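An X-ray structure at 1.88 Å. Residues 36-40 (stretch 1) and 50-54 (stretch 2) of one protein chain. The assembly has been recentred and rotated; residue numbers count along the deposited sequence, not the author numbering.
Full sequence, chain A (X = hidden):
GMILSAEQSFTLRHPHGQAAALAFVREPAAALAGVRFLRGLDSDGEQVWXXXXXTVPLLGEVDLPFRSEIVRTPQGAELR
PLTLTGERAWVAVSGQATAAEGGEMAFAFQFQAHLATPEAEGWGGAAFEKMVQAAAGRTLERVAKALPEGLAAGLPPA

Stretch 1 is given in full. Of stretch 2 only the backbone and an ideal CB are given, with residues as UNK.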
ATOM      1  N   ARG A  36      17.379  -0.057   8.285  1.00 31.84           N
ATOM      2  CA  ARG A  36      16.764  -0.769   7.176  1.00 33.14           C
ATOM      3  C   ARG A  36      15.456  -1.416   7.609  1.00 35.69           C
ATOM      4  O   ARG A  36      15.174  -1.566   8.814  1.00 36.43           O
ATOM      5  CB  ARG A  36      17.701  -1.872   6.651  1.00 32.32           C
ATOM      6  CG  ARG A  36      18.995  -1.379   5.960  1.00 37.71           C
ATOM      7  CD  ARG A  36      20.104  -2.436   6.068  1.00 45.70           C
ATOM      8  NE  ARG A  36      19.862  -3.572   5.217  1.00 49.32           N
ATOM      9  CZ  ARG A  36      20.234  -4.827   5.476  1.00 45.87           C
ATOM     10  NH1 ARG A  36      20.826  -5.160   6.622  1.00 43.00           N
ATOM     11  NH2 ARG A  36      19.968  -5.772   4.584  1.00 47.33           N
ATOM     12  N   PHE A  37      14.666  -1.796   6.600  1.00 34.64           N
ATOM     13  CA  PHE A  37      13.406  -2.524   6.758  1.00 36.07           C
ATOM     14  C   PHE A  37      12.277  -1.686   7.310  1.00 37.52           C
ATOM     15  O   PHE A  37      11.219  -2.215   7.656  1.00 38.69           O
ATOM     16  CB  PHE A  37      13.608  -3.812   7.556  1.00 37.67           C
ATOM     17  CG  PHE A  37      14.752  -4.645   7.060  1.00 37.38           C
ATOM     18  CD1 PHE A  37      14.714  -5.208   5.790  1.00 43.02           C
ATOM     19  CD2 PHE A  37      15.886  -4.846   7.849  1.00 35.95           C
ATOM     20  CE1 PHE A  37      15.783  -5.985   5.315  1.00 45.54           C
ATOM     21  CE2 PHE A  37      16.947  -5.615   7.384  1.00 38.19           C
ATOM     22  CZ  PHE A  37      16.896  -6.186   6.115  1.00 40.64           C
ATOM     23  N   LEU A  38      12.485  -0.370   7.342  1.00 39.03           N
ATOM     24  CA  LEU A  38      11.429   0.581   7.652  1.00 38.91           C
ATOM     25  C   LEU A  38      11.213   1.447   6.404  1.00 39.01           C
ATOM     26  O   LEU A  38      11.811   2.524   6.255  1.00 39.84           O
ATOM     27  CB  LEU A  38      11.793   1.457   8.865  1.00 39.27           C
ATOM     28  CG  LEU A  38      11.926   0.741  10.221  1.00 39.86           C
ATOM     29  CD1 LEU A  38      12.220   1.764  11.325  1.00 36.69           C
ATOM     30  CD2 LEU A  38      10.667  -0.081  10.547  1.00 38.70           C
ATOM     31  N   ARG A  39      10.340   0.992   5.517  1.00 37.71           N
ATOM     32  CA  ARG A  39      10.145   1.675   4.251  1.00 38.73           C
ATOM     33  C   ARG A  39       9.301   2.946   4.420  1.00 37.74           C
ATOM     34  O   ARG A  39       8.409   3.002   5.264  1.00 37.87           O
ATOM     35  CB  ARG A  39       9.498   0.733   3.230  1.00 38.79           C
ATOM     36  CG  ARG A  39       9.774   1.128   1.764  1.00 45.60           C
ATOM     37  CD  ARG A  39       9.046   0.220   0.787  1.00 52.50           C
ATOM     38  NE  ARG A  39       7.595   0.428   0.828  1.00 57.35           N
ATOM     39  CZ  ARG A  39       6.710  -0.275   0.118  1.00 57.82           C
ATOM     40  NH1 ARG A  39       7.114  -1.264  -0.679  1.00 54.03           N
ATOM     41  NH2 ARG A  39       5.411  -0.005   0.225  1.00 57.61           N
ATOM     42  N   GLY A  40       9.587   3.956   3.598  1.00 37.41           N
ATOM     43  CA  GLY A  40       8.804   5.191   3.592  1.00 38.60           C
ATOM     44  C   GLY A  40       8.909   5.982   4.877  1.00 39.23           C
ATOM     45  O   GLY A  40       8.028   6.776   5.206  1.00 36.69           O
ATOM     46  N   UNK A  50       5.987   5.177   8.882  1.00 31.58           N
ATOM     47  CA  UNK A  50       6.548   4.380   7.822  1.00 33.40           C
ATOM     48  C   UNK A  50       5.788   3.089   7.700  1.00 32.99           C
ATOM     49  O   UNK A  50       4.630   3.010   8.102  1.00 30.58           O
ATOM     50  CB  UNK A  50       8.035   4.113   8.064  1.00 33.40           C
ATOM     51  N   UNK A  51       6.444   2.060   7.183  1.00 31.76           N
ATOM     52  CA  UNK A  51       5.784   0.778   7.003  1.00 33.78           C
ATOM     53  C   UNK A  51       6.778  -0.369   7.019  1.00 33.05           C
ATOM     54  O   UNK A  51       7.949  -0.190   6.700  1.00 33.28           O
ATOM     55  CB  UNK A  51       4.994   0.768   5.693  1.00 33.78           C
ATOM     56  N   UNK A  52       6.324  -1.520   7.489  1.00 31.99           N
ATOM     57  CA  UNK A  52       7.086  -2.740   7.405  1.00 31.71           C
ATOM     58  C   UNK A  52       6.459  -3.584   6.322  1.00 32.77           C
ATOM     59  O   UNK A  52       5.239  -3.505   6.097  1.00 31.68           O
ATOM     60  CB  UNK A  52       7.129  -3.478   8.745  1.00 31.71           C
ATOM     61  N   UNK A  53       7.271  -4.413   5.668  1.00 29.92           N
ATOM     62  CA  UNK A  53       6.784  -5.248   4.578  1.00 30.69           C
ATOM     63  C   UNK A  53       6.667  -6.708   5.005  1.00 30.35           C
ATOM     64  O   UNK A  53       7.631  -7.308   5.473  1.00 32.51           O
ATOM     65  CB  UNK A  53       7.710  -5.128   3.366  1.00 30.69           C
ATOM     66  N   UNK A  54       5.456  -7.238   4.916  1.00 32.58           N
ATOM     67  CA  UNK A  54       5.191  -8.648   5.159  1.00 30.84           C
ATOM     68  C   UNK A  54       4.993  -9.315   3.803  1.00 35.22           C
ATOM     69  O   UNK A  54       4.069  -8.959   3.054  1.00 34.29           O
ATOM     70  CB  UNK A  54       3.973  -8.845   6.064  1.00 30.84           C
TER

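Position 50 lies opposite Gly40, with the two CA atoms 4.9 Å apart. Its CA-to-CB bond points toward stretch 1. An ideal CB here would sit 3.0 Å from Arg39 O, which is tight. The phi/psi pair, 173/-154, is a very extended one that glycine adopts easily. Both points favour a residue without a side chain. The deposited residue is Gly50. Gly50 CA packs 3.5 Å from Arg39 O and 3.8 Å from Gly40 O, so the two stretches come close here through backbone alone.

Position 51 pairs with Arg39 in an antiparallel bridge. The backbone makes both hydrogen bonds of the pair: Arg39 N to the O of 51, and the N of 51 to Arg39 O, each 2.9 Å. The CB lies on the same face of the sheet as the Arg39 side chain. That side chain rises from the sheet with chi1 and chi2 both t, then turns across toward stretch 2 at chi3 (p), which brings its guanidinium over this position. A positive charge with several donors is therefore on offer. An acid would suit best, or a neutral acceptor such as Gln, and a longer one reaches more easily. The deposited residue is Glu51. With chi1 p and chi2 t, its carboxylate comes nearer to stretch 1 than its CB does. Glu51 OE2 accepts from Arg39 NE at 2.7 Å and from Arg39 NH2 at 2.6 Å, forming a salt bridge at the edge of the guanidinium, near its plane.

At position 52 the CA-to-CB bond points away from stretch 1. The ideal CB is still 5.2 Å from Leu38 CD2, so an apolar side chain of some length could meet that leucine. Leu, Ile or Met would fit. The deposited residue is Leu52, chi1 m and chi2 p. Leu52 CD1 lies 4.0 Å from Leu38 CD2, an apolar contact.

Position 53 points toward stretch 1 again, but its ideal CB has no atom of stretch 1 within 5.5 Å. A longer side chain could reach the flat face of the Arg39 guanidinium. Leu, Met or an aromatic would suit. The deposited residue is Leu53, chi1 m and chi2 t. Leu53 CD2 lies over one face of that group, 3.6 Å from Arg39 CZ. Water 1 links the backbones, its O donating to Phe37 O and accepting from Leu53 N, both at 2.9 Å.

Position 54 is out of reach of stretch 1. Its extended angles suit many strand residues, including beta-branched ones. The deposited residue is Val54, chi1 t.

Stretch 2, residues 50-54: GELLV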
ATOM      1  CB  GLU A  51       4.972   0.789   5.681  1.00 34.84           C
ATOM      2  CG  GLU A  51       5.817   1.090   4.450  1.00 45.42           C
ATOM      3  CD  GLU A  51       5.010   1.576   3.235  1.00 50.57           C
ATOM      4  OE1 GLU A  51       3.795   1.865   3.356  1.00 52.11           O
ATOM      5  OE2 GLU A  51       5.618   1.696   2.162  1.00 56.29           O
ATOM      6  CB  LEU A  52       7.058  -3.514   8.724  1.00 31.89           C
ATOM      7  CG  LEU A  52       7.740  -2.897   9.948  1.00 33.61           C
ATOM      8  CD1 LEU A  52       7.033  -1.619  10.332  1.00 40.64           C
ATOM      9  CD2 LEU A  52       7.732  -3.897  11.125  1.00 30.72           C
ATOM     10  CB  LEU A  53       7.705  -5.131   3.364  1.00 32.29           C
ATOM     11  CG  LEU A  53       7.897  -3.721   2.768  1.00 35.76           C
ATOM     12  CD1 LEU A  53       8.788  -3.798   1.517  1.00 39.24           C
ATOM     13  CD2 LEU A  53       6.568  -3.091   2.435  1.00 36.69           C
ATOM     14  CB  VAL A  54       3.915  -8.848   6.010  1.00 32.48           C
ATOM     15  CG1 VAL A  54       3.616 -10.361   6.195  1.00 32.29           C
ATOM     16  CG2 VAL A  54       4.058  -8.146   7.358  1.00 32.97           C
TER
HETATM   17  O   HOH W   1      10.007  -4.569   6.533  1.00 41.08           O
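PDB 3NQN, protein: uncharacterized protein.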